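Local structure of DNA polymerase sliding clamp (Archaeoglobus fulgidus, 1RWZ) at residues 36-41 with 45-50; 95-100 with 106-111; 163-166 with 171-174. The protein probably acts as a sliding clamp, a three-subunit ring that encircles DNA and tethers the polymerase and other replication and repair proteins to it. All blocks are in the same frame, centred on the assembly; numbering follows the deposited sequence.

Contact 1 of 3, residues 36-41 with 45-50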
loop_
_atom_site.group_PDB
_atom_site.type_symbol
_atom_site.label_atom_id
_atom_site.label_comp_id
_atom_site.label_asym_id
_atom_site.label_seq_id
_atom_site.Cartn_x
_atom_site.Cartn_y
_atom_site.Cartn_z
ATOM N N SER A 36 -27.262 13.581 11.974
ATOM C CA SER A 36 -27.654 13.009 10.687
ATOM C C SER A 36 -27.963 11.529 10.866
ATOM O O SER A 36 -27.237 10.813 11.551
ATOM C CB SER A 36 -26.544 13.181 9.646
ATOM O OG SER A 36 -26.982 12.744 8.364
ATOM N N ARG A 37 -29.049 11.072 10.251
ATOM C CA ARG A 37 -29.440 9.673 10.357
ATOM C C ARG A 37 -29.920 9.198 8.992
ATOM O O ARG A 37 -30.481 9.982 8.221
ATOM C CB ARG A 37 -30.558 9.515 11.388
ATOM C CG ARG A 37 -31.869 10.137 10.943
ATOM C CD ARG A 37 -32.945 10.052 12.007
ATOM N NE ARG A 37 -32.736 11.017 13.079
ATOM C CZ ARG A 37 -33.662 11.334 13.975
ATOM N NH1 ARG A 37 -34.856 10.760 13.915
ATOM N NH2 ARG A 37 -33.398 12.217 14.928
ATOM N N ALA A 38 -29.691 7.923 8.693
ATOM C CA ALA A 38 -30.095 7.359 7.411
ATOM C C ALA A 38 -30.135 5.835 7.442
ATOM O O ALA A 38 -29.413 5.198 8.204
ATOM C CB ALA A 38 -29.139 7.824 6.313
ATOM N N VAL A 39 -30.987 5.259 6.599
ATOM C CA VAL A 39 -31.121 3.813 6.496
ATOM C C VAL A 39 -30.678 3.425 5.090
ATOM O O VAL A 39 -30.907 4.180 4.144
ATOM C CB VAL A 39 -32.585 3.374 6.703
ATOM C CG1 VAL A 39 -32.686 1.864 6.655
ATOM C CG2 VAL A 39 -33.091 3.902 8.025
ATOM N N ASP A 40 -30.045 2.268 4.941
ATOM C CA ASP A 40 -29.582 1.862 3.621
ATOM C C ASP A 40 -30.735 1.419 2.724
ATOM O O ASP A 40 -31.860 1.239 3.194
ATOM C CB ASP A 40 -28.508 0.767 3.718
ATOM C CG ASP A 40 -29.072 -0.604 4.039
ATOM O OD1 ASP A 40 -28.434 -1.592 3.623
ATOM O OD2 ASP A 40 -30.123 -0.699 4.705
ATOM N N PRO A 41 -30.473 1.270 1.413
ATOM C CA PRO A 41 -31.488 0.853 0.438
ATOM C C PRO A 41 -32.221 -0.434 0.808
ATOM O O PRO A 41 -33.436 -0.533 0.634
ATOM C CB PRO A 41 -30.686 0.712 -0.853
ATOM C CG PRO A 41 -29.636 1.774 -0.704
ATOM C CD PRO A 41 -29.200 1.583 0.735
ATOM N N ALA A 45 -29.700 -1.847 7.599
ATOM C CA ALA A 45 -28.871 -1.095 8.538
ATOM C C ALA A 45 -29.200 0.390 8.557
ATOM O O ALA A 45 -29.656 0.954 7.559
ATOM C CB ALA A 45 -27.402 -1.295 8.189
ATOM N N MET A 46 -28.962 1.018 9.704
ATOM C CA MET A 46 -29.203 2.440 9.883
ATOM C C MET A 46 -27.954 3.043 10.521
ATOM O O MET A 46 -27.211 2.348 11.213
ATOM C CB MET A 46 -30.407 2.659 10.808
ATOM C CG MET A 46 -30.765 4.123 11.077
ATOM S SD MET A 46 -32.086 4.336 12.319
ATOM C CE MET A 46 -33.548 4.183 11.319
ATOM N N VAL A 47 -27.720 4.324 10.267
ATOM C CA VAL A 47 -26.581 5.018 10.862
ATOM C C VAL A 47 -27.098 6.308 11.489
ATOM O O VAL A 47 -27.951 6.994 10.922
ATOM C CB VAL A 47 -25.477 5.335 9.812
ATOM C CG1 VAL A 47 -26.013 6.268 8.734
ATOM C CG2 VAL A 47 -24.255 5.949 10.514
ATOM N N ILE A 48 -26.603 6.618 12.681
ATOM C CA ILE A 48 -27.013 7.817 13.389
ATOM C C ILE A 48 -25.723 8.507 13.805
ATOM O O ILE A 48 -24.937 7.939 14.561
ATOM C CB ILE A 48 -27.812 7.478 14.656
ATOM C CG1 ILE A 48 -28.991 6.558 14.308
ATOM C CG2 ILE A 48 -28.302 8.765 15.309
ATOM C CD1 ILE A 48 -29.644 5.910 15.524
ATOM N N VAL A 49 -25.514 9.718 13.300
ATOM C CA VAL A 49 -24.312 10.488 13.595
ATOM C C VAL A 49 -24.619 11.720 14.436
ATOM O O VAL A 49 -25.541 12.479 14.143
ATOM C CB VAL A 49 -23.615 10.970 12.296
ATOM C CG1 VAL A 49 -22.437 11.880 12.640
ATOM C CG2 VAL A 49 -23.135 9.780 11.481
ATOM N N ASP A 50 -23.830 11.910 15.487
ATOM C CA ASP A 50 -23.977 13.063 16.354
ATOM C C ASP A 50 -22.609 13.655 16.654
ATOM O O ASP A 50 -21.720 12.954 17.137
ATOM C CB ASP A 50 -24.649 12.681 17.680
ATOM C CG ASP A 50 -26.150 12.484 17.544
ATOM O OD1 ASP A 50 -26.610 11.325 17.600
ATOM O OD2 ASP A 50 -26.867 13.495 17.376
#

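Contact 2 of 3, residues 95-100 with 106-111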
loop_
_atom_site.group_PDB
_atom_site.type_symbol
_atom_site.label_atom_id
_atom_site.label_comp_id
_atom_site.label_asym_id
_atom_site.label_seq_id
_atom_site.Cartn_x
_atom_site.Cartn_y
_atom_site.Cartn_z
ATOM N N SER A 95 -28.729 26.992 -1.096
ATOM C CA SER A 95 -28.368 26.216 -2.275
ATOM C C SER A 95 -26.891 25.858 -2.398
ATOM O O SER A 95 -26.536 24.999 -3.200
ATOM C CB SER A 95 -28.798 26.965 -3.536
ATOM O OG SER A 95 -28.114 28.201 -3.644
ATOM N N THR A 96 -26.033 26.498 -1.609
ATOM C CA THR A 96 -24.603 26.225 -1.703
ATOM C C THR A 96 -23.870 25.963 -0.389
ATOM O O THR A 96 -24.067 26.671 0.597
ATOM C CB THR A 96 -23.872 27.388 -2.395
ATOM O OG1 THR A 96 -24.493 27.663 -3.655
ATOM C CG2 THR A 96 -22.408 27.038 -2.617
ATOM N N LEU A 97 -23.014 24.948 -0.405
ATOM C CA LEU A 97 -22.189 24.593 0.744
ATOM C C LEU A 97 -20.741 24.873 0.363
ATOM O O LEU A 97 -20.266 24.395 -0.669
ATOM C CB LEU A 97 -22.328 23.107 1.083
ATOM C CG LEU A 97 -21.309 22.534 2.078
ATOM C CD1 LEU A 97 -21.497 23.173 3.451
ATOM C CD2 LEU A 97 -21.480 21.026 2.168
ATOM N N LYS A 98 -20.052 25.657 1.182
ATOM C CA LYS A 98 -18.648 25.960 0.930
ATOM C C LYS A 98 -17.811 25.109 1.872
ATOM O O LYS A 98 -18.119 25.001 3.061
ATOM C CB LYS A 98 -18.349 27.439 1.185
ATOM C CG LYS A 98 -19.011 28.400 0.215
ATOM C CD LYS A 98 -18.565 29.831 0.490
ATOM C CE LYS A 98 -19.221 30.813 -0.463
ATOM N NZ LYS A 98 -18.806 32.219 -0.172
ATOM N N VAL A 99 -16.766 24.494 1.332
ATOM C CA VAL A 99 -15.872 23.657 2.121
ATOM C C VAL A 99 -14.480 24.237 1.927
ATOM O O VAL A 99 -13.932 24.192 0.829
ATOM C CB VAL A 99 -15.890 22.199 1.628
ATOM C CG1 VAL A 99 -14.977 21.341 2.496
ATOM C CG2 VAL A 99 -17.312 21.666 1.657
ATOM N N LYS A 100 -13.915 24.791 2.993
ATOM C CA LYS A 100 -12.596 25.399 2.900
ATOM C C LYS A 100 -11.547 24.705 3.753
ATOM O O LYS A 100 -11.785 24.394 4.918
ATOM C CB LYS A 100 -12.669 26.871 3.297
ATOM C CG LYS A 100 -13.677 27.680 2.502
ATOM C CD LYS A 100 -13.408 29.170 2.630
ATOM C CE LYS A 100 -13.481 29.637 4.064
ATOM N NZ LYS A 100 -13.076 31.065 4.184
ATOM N N TYR A 106 -14.027 24.738 -1.896
ATOM C CA TYR A 106 -14.898 23.899 -2.710
ATOM C C TYR A 106 -16.328 24.390 -2.507
ATOM O O TYR A 106 -16.724 24.713 -1.386
ATOM C CB TYR A 106 -14.770 22.438 -2.255
ATOM C CG TYR A 106 -15.778 21.475 -2.851
ATOM C CD1 TYR A 106 -15.753 21.154 -4.209
ATOM C CD2 TYR A 106 -16.749 20.867 -2.048
ATOM C CE1 TYR A 106 -16.668 20.250 -4.755
ATOM C CE2 TYR A 106 -17.669 19.962 -2.584
ATOM C CZ TYR A 106 -17.621 19.657 -3.937
ATOM O OH TYR A 106 -18.512 18.751 -4.470
ATOM N N LYS A 107 -17.089 24.480 -3.593
ATOM C CA LYS A 107 -18.482 24.910 -3.512
ATOM C C LYS A 107 -19.319 23.814 -4.145
ATOM O O LYS A 107 -19.067 23.424 -5.283
ATOM C CB LYS A 107 -18.716 26.206 -4.291
ATOM C CG LYS A 107 -18.122 27.460 -3.683
ATOM C CD LYS A 107 -18.488 28.666 -4.536
ATOM C CE LYS A 107 -18.011 29.964 -3.913
ATOM N NZ LYS A 107 -18.374 31.139 -4.759
ATOM N N VAL A 108 -20.298 23.297 -3.413
ATOM C CA VAL A 108 -21.146 22.259 -3.971
ATOM C C VAL A 108 -22.603 22.644 -3.810
ATOM O O VAL A 108 -22.997 23.227 -2.799
ATOM C CB VAL A 108 -20.901 20.880 -3.303
ATOM C CG1 VAL A 108 -21.236 20.938 -1.829
ATOM C CG2 VAL A 108 -21.738 19.812 -4.003
ATOM N N ALA A 109 -23.398 22.338 -4.827
ATOM C CA ALA A 109 -24.813 22.648 -4.786
ATOM C C ALA A 109 -25.488 21.718 -3.790
ATOM O O ALA A 109 -25.244 20.512 -3.787
ATOM C CB ALA A 109 -25.430 22.474 -6.170
ATOM N N LEU A 110 -26.324 22.288 -2.934
ATOM C CA LEU A 110 -27.046 21.501 -1.949
ATOM C C LEU A 110 -28.260 20.864 -2.614
ATOM O O LEU A 110 -28.678 21.281 -3.698
ATOM C CB LEU A 110 -27.487 22.392 -0.786
ATOM C CG LEU A 110 -26.338 22.881 0.101
ATOM C CD1 LEU A 110 -26.857 23.882 1.120
ATOM C CD2 LEU A 110 -25.696 21.687 0.795
ATOM N N ILE A 111 -28.810 19.845 -1.968
ATOM C CA ILE A 111 -29.976 19.140 -2.483
ATOM C C ILE A 111 -31.192 19.538 -1.659
ATOM O O ILE A 111 -31.085 19.762 -0.456
ATOM C CB ILE A 111 -29.801 17.613 -2.364
ATOM C CG1 ILE A 111 -28.552 17.169 -3.122
ATOM C CG2 ILE A 111 -31.033 16.897 -2.906
ATOM C CD1 ILE A 111 -28.223 15.708 -2.927
HETATM O O HOH W 1 -28.783 24.058 -4.622
#

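Contact 3 of 3, residues 163-166 with 171-174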
loop_
_atom_site.group_PDB
_atom_site.type_symbol
_atom_site.label_atom_id
_atom_site.label_comp_id
_atom_site.label_asym_id
_atom_site.label_seq_id
_atom_site.Cartn_x
_atom_site.Cartn_y
_atom_site.Cartn_z
ATOM N N ILE A 163 -18.460 -13.818 20.269
ATOM C CA ILE A 163 -18.811 -13.625 18.866
ATOM C C ILE A 163 -18.392 -14.960 18.257
ATOM O O ILE A 163 -17.216 -15.328 18.313
ATOM C CB ILE A 163 -18.012 -12.482 18.208
ATOM C CG1 ILE A 163 -18.432 -11.134 18.808
ATOM C CG2 ILE A 163 -18.271 -12.471 16.696
ATOM C CD1 ILE A 163 -17.650 -9.950 18.261
ATOM N N GLU A 164 -19.349 -15.692 17.695
ATOM C CA GLU A 164 -19.053 -17.005 17.135
ATOM C C GLU A 164 -19.430 -17.149 15.669
ATOM O O GLU A 164 -20.448 -16.621 15.222
ATOM C CB GLU A 164 -19.789 -18.082 17.938
ATOM C CG GLU A 164 -19.802 -17.829 19.437
ATOM C CD GLU A 164 -20.580 -18.878 20.211
ATOM O OE1 GLU A 164 -21.664 -19.292 19.743
ATOM O OE2 GLU A 164 -20.114 -19.278 21.299
ATOM N N ALA A 165 -18.600 -17.876 14.929
ATOM C CA ALA A 165 -18.845 -18.122 13.514
ATOM C C ALA A 165 -18.533 -19.586 13.236
ATOM O O ALA A 165 -17.542 -20.127 13.736
ATOM C CB ALA A 165 -17.967 -17.217 12.655
ATOM N N LYS A 166 -19.384 -20.233 12.448
ATOM C CA LYS A 166 -19.181 -21.639 12.127
ATOM C C LYS A 166 -19.201 -21.882 10.630
ATOM O O LYS A 166 -20.022 -21.320 9.912
ATOM C CB LYS A 166 -20.260 -22.495 12.793
ATOM C CG LYS A 166 -20.271 -22.414 14.308
ATOM C CD LYS A 166 -21.342 -23.319 14.897
ATOM C CE LYS A 166 -21.301 -23.308 16.419
ATOM N NZ LYS A 166 -19.988 -23.793 16.937
ATOM N N SER A 171 -14.427 -23.381 12.754
ATOM C CA SER A 171 -15.226 -22.438 13.520
ATOM C C SER A 171 -14.309 -21.496 14.272
ATOM O O SER A 171 -13.115 -21.759 14.437
ATOM C CB SER A 171 -16.114 -23.177 14.516
ATOM O OG SER A 171 -15.331 -23.880 15.467
ATOM N N ILE A 172 -14.876 -20.395 14.743
ATOM C CA ILE A 172 -14.089 -19.428 15.478
ATOM C C ILE A 172 -14.936 -18.799 16.570
ATOM O O ILE A 172 -16.123 -18.520 16.375
ATOM C CB ILE A 172 -13.537 -18.348 14.525
ATOM C CG1 ILE A 172 -12.461 -17.529 15.229
ATOM C CG2 ILE A 172 -14.661 -17.438 14.043
ATOM C CD1 ILE A 172 -11.582 -16.757 14.264
ATOM N N VAL A 173 -14.328 -18.611 17.735
ATOM C CA VAL A 173 -15.019 -18.010 18.863
ATOM C C VAL A 173 -14.146 -16.926 19.472
ATOM O O VAL A 173 -12.987 -17.172 19.811
ATOM C CB VAL A 173 -15.326 -19.044 19.969
ATOM C CG1 VAL A 173 -15.934 -18.345 21.185
ATOM C CG2 VAL A 173 -16.275 -20.113 19.441
ATOM N N PHE A 174 -14.706 -15.727 19.570
ATOM C CA PHE A 174 -14.036 -14.587 20.182
ATOM C C PHE A 174 -14.757 -14.481 21.517
ATOM O O PHE A 174 -15.986 -14.490 21.558
ATOM C CB PHE A 174 -14.270 -13.316 19.364
ATOM C CG PHE A 174 -13.977 -12.047 20.118
ATOM C CD1 PHE A 174 -12.674 -11.574 20.240
ATOM C CD2 PHE A 174 -15.008 -11.339 20.730
ATOM C CE1 PHE A 174 -12.403 -10.409 20.962
ATOM C CE2 PHE A 174 -14.749 -10.175 21.456
ATOM C CZ PHE A 174 -13.443 -9.711 21.571
#

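Contact 1 of 3, residues 36-41 with 45-50
S36, R37, A38 and V39 pair with V49, I48, V47 and M46 as an antiparallel beta hairpin in the long sheet of the PCNA fold. Its backbone bonds come in reciprocal pairs. S36 N gives to V49 O at 3.0 Å and V49 N returns to S36 O at 2.7 Å, and A38 and V47 exchange two more in the same way. In the non-hydrogen-bonded pairs, R37 with I48 and V39 with M46, the CA atoms come closer, and R37 CA lies 3.1 Å from V47 O, in the neighbouring pair, as a CA-H...O contact.

D40 closes the turn end. Its N gives to A45 O at 3.0 Å, while A45 N reaches D40 OD2 at 3.1 Å, straight at 173° but from above the carboxylate plane. The carboxylate reaches this N-H because D40 CG stands between its own N and carbonyl carbon (chi1 76°). V44 N also holds OD2, and OD1 bonds Y197 OH of helix 195-201, so both oxygens of this buried group have partners and its rotation is fixed. The hairpin end is thereby tied to the C-terminal domain. R37 leads away from the hairpin, NE bonding to H35 and NH1 to the backbone O of P120, in the connection between the domains.

The two faces of the hairpin pack differently. S36, A38, V47 and V49 form one, where S36 and V49 lie against helix 8-19 and A38 CB meets V47 CG1 at 4.2 Å. On the other, V39 also touches P120. M46 starts out extended and bends at its last torsion (chi3 -86°), which lays its methyl across V39: M46 CE is just 3.3 Å from V39 CG2, tighter than usual carbon contact.

Contact 2 of 3, residues 95-100 with 106-111
V99 and Y106 lie side by side, V99 CG2 meeting Y106 CD2 at 3.8 Å at the ring's edge and in its plane. A chi1 of 170° sets Y106 CG anti to the backbone N and lays the ring alongside V99; its OH bonds D170 of the second subunit. On the same buried face L97 CB touches two branches, V108 CG1 at 3.8 Å and L110 CD2 at 3.7 Å; the other L110 branch, CD1, lies near the T96 backbone. The opposite face carries K98 and K107, both extended beyond CG and running alongside each other, with K98 CE 3.8 Å from K107 CE. K98 NZ and K107 NZ, of like charge, stay 4.7 Å apart, and a weak, long ion pair from K98 to E92 probably eases their repulsion. S95 O is gripped twice: L110 N reaches it at 2.7 Å from well above the carbonyl plane, and a water donates to it and to L110 O. Four further backbone bonds join L97 to V108 and V99 to Y106. Y106, K107 and V108, in edge strand 104-109, pair antiparallel with a strand of the second subunit, the continuous intersubunit sheet characteristic of PCNA rings.

Contact 3 of 3, residues 163-166 with 171-174
I163 O accepts the shortest bond here, from F174 N at 2.8 Å and 172°, and V173 CA adds a CA-H...O contact to the same oxygen. The bond belongs to an antiparallel beta hairpin at the edge of the C-terminal domain of the PCNA fold. I163 N gives back to F174 O at 2.9 Å, and one repeat along the strands A165 and I172 exchange a second reciprocal pair. The two strands run almost exactly antiparallel, their short axes 4.7 Å apart.

I163, A165, I172 and F174 occupy one face, turned to helix 135-146, where F138, A141 and A144 are among the residues they meet. With chi1 at 163°, the F174 ring swings out beside I163; the two side chains cross at a slant, and I163 CG1 and CD1 each lie 3.9 Å from F174 CD2. F154 and V152 of strand 151-157 continue this apolar layer past I163 and A165.

The face bearing E164, K166, S171 and V173 is more polar and makes looser contacts. E164 CG meets V173 CG2 at 4.2 Å, and the E164 carboxylate forms a weak, long ion pair with R155. Beyond it, S171 CB packs beside the aliphatic part of K166 and lies 3.5 Å from A165 O.

Residues 171-174 also pair antiparallel with a strand of the third subunit, so the sheet crosses the subunit boundary, and K107 of that subunit packs on S171 while V104 of that subunit packs on I172. Back within the hairpin, on the face turned to helix 135-146, I172 CG2 rests against A165 CB at 3.6 Å.

Overall arrangement
From the N terminus the three contacts follow in series, each closing a short hairpin before the next opens, so none encloses or crosses another. Contact 1 ties strands 33-39 and 45-52 near the centre of the folded subunit, in the sheet that continues through strand 232-238 into the C-terminal domain. Contact 2 closes the hairpin at one end of the subunit and contact 3 the corresponding hairpin at the other, their centres about 46 Å apart on opposite sides of the chain's centre. The outer strand of contact 2 pairs with a second subunit and that of contact 3 with a third, which joins the trimer into a ring.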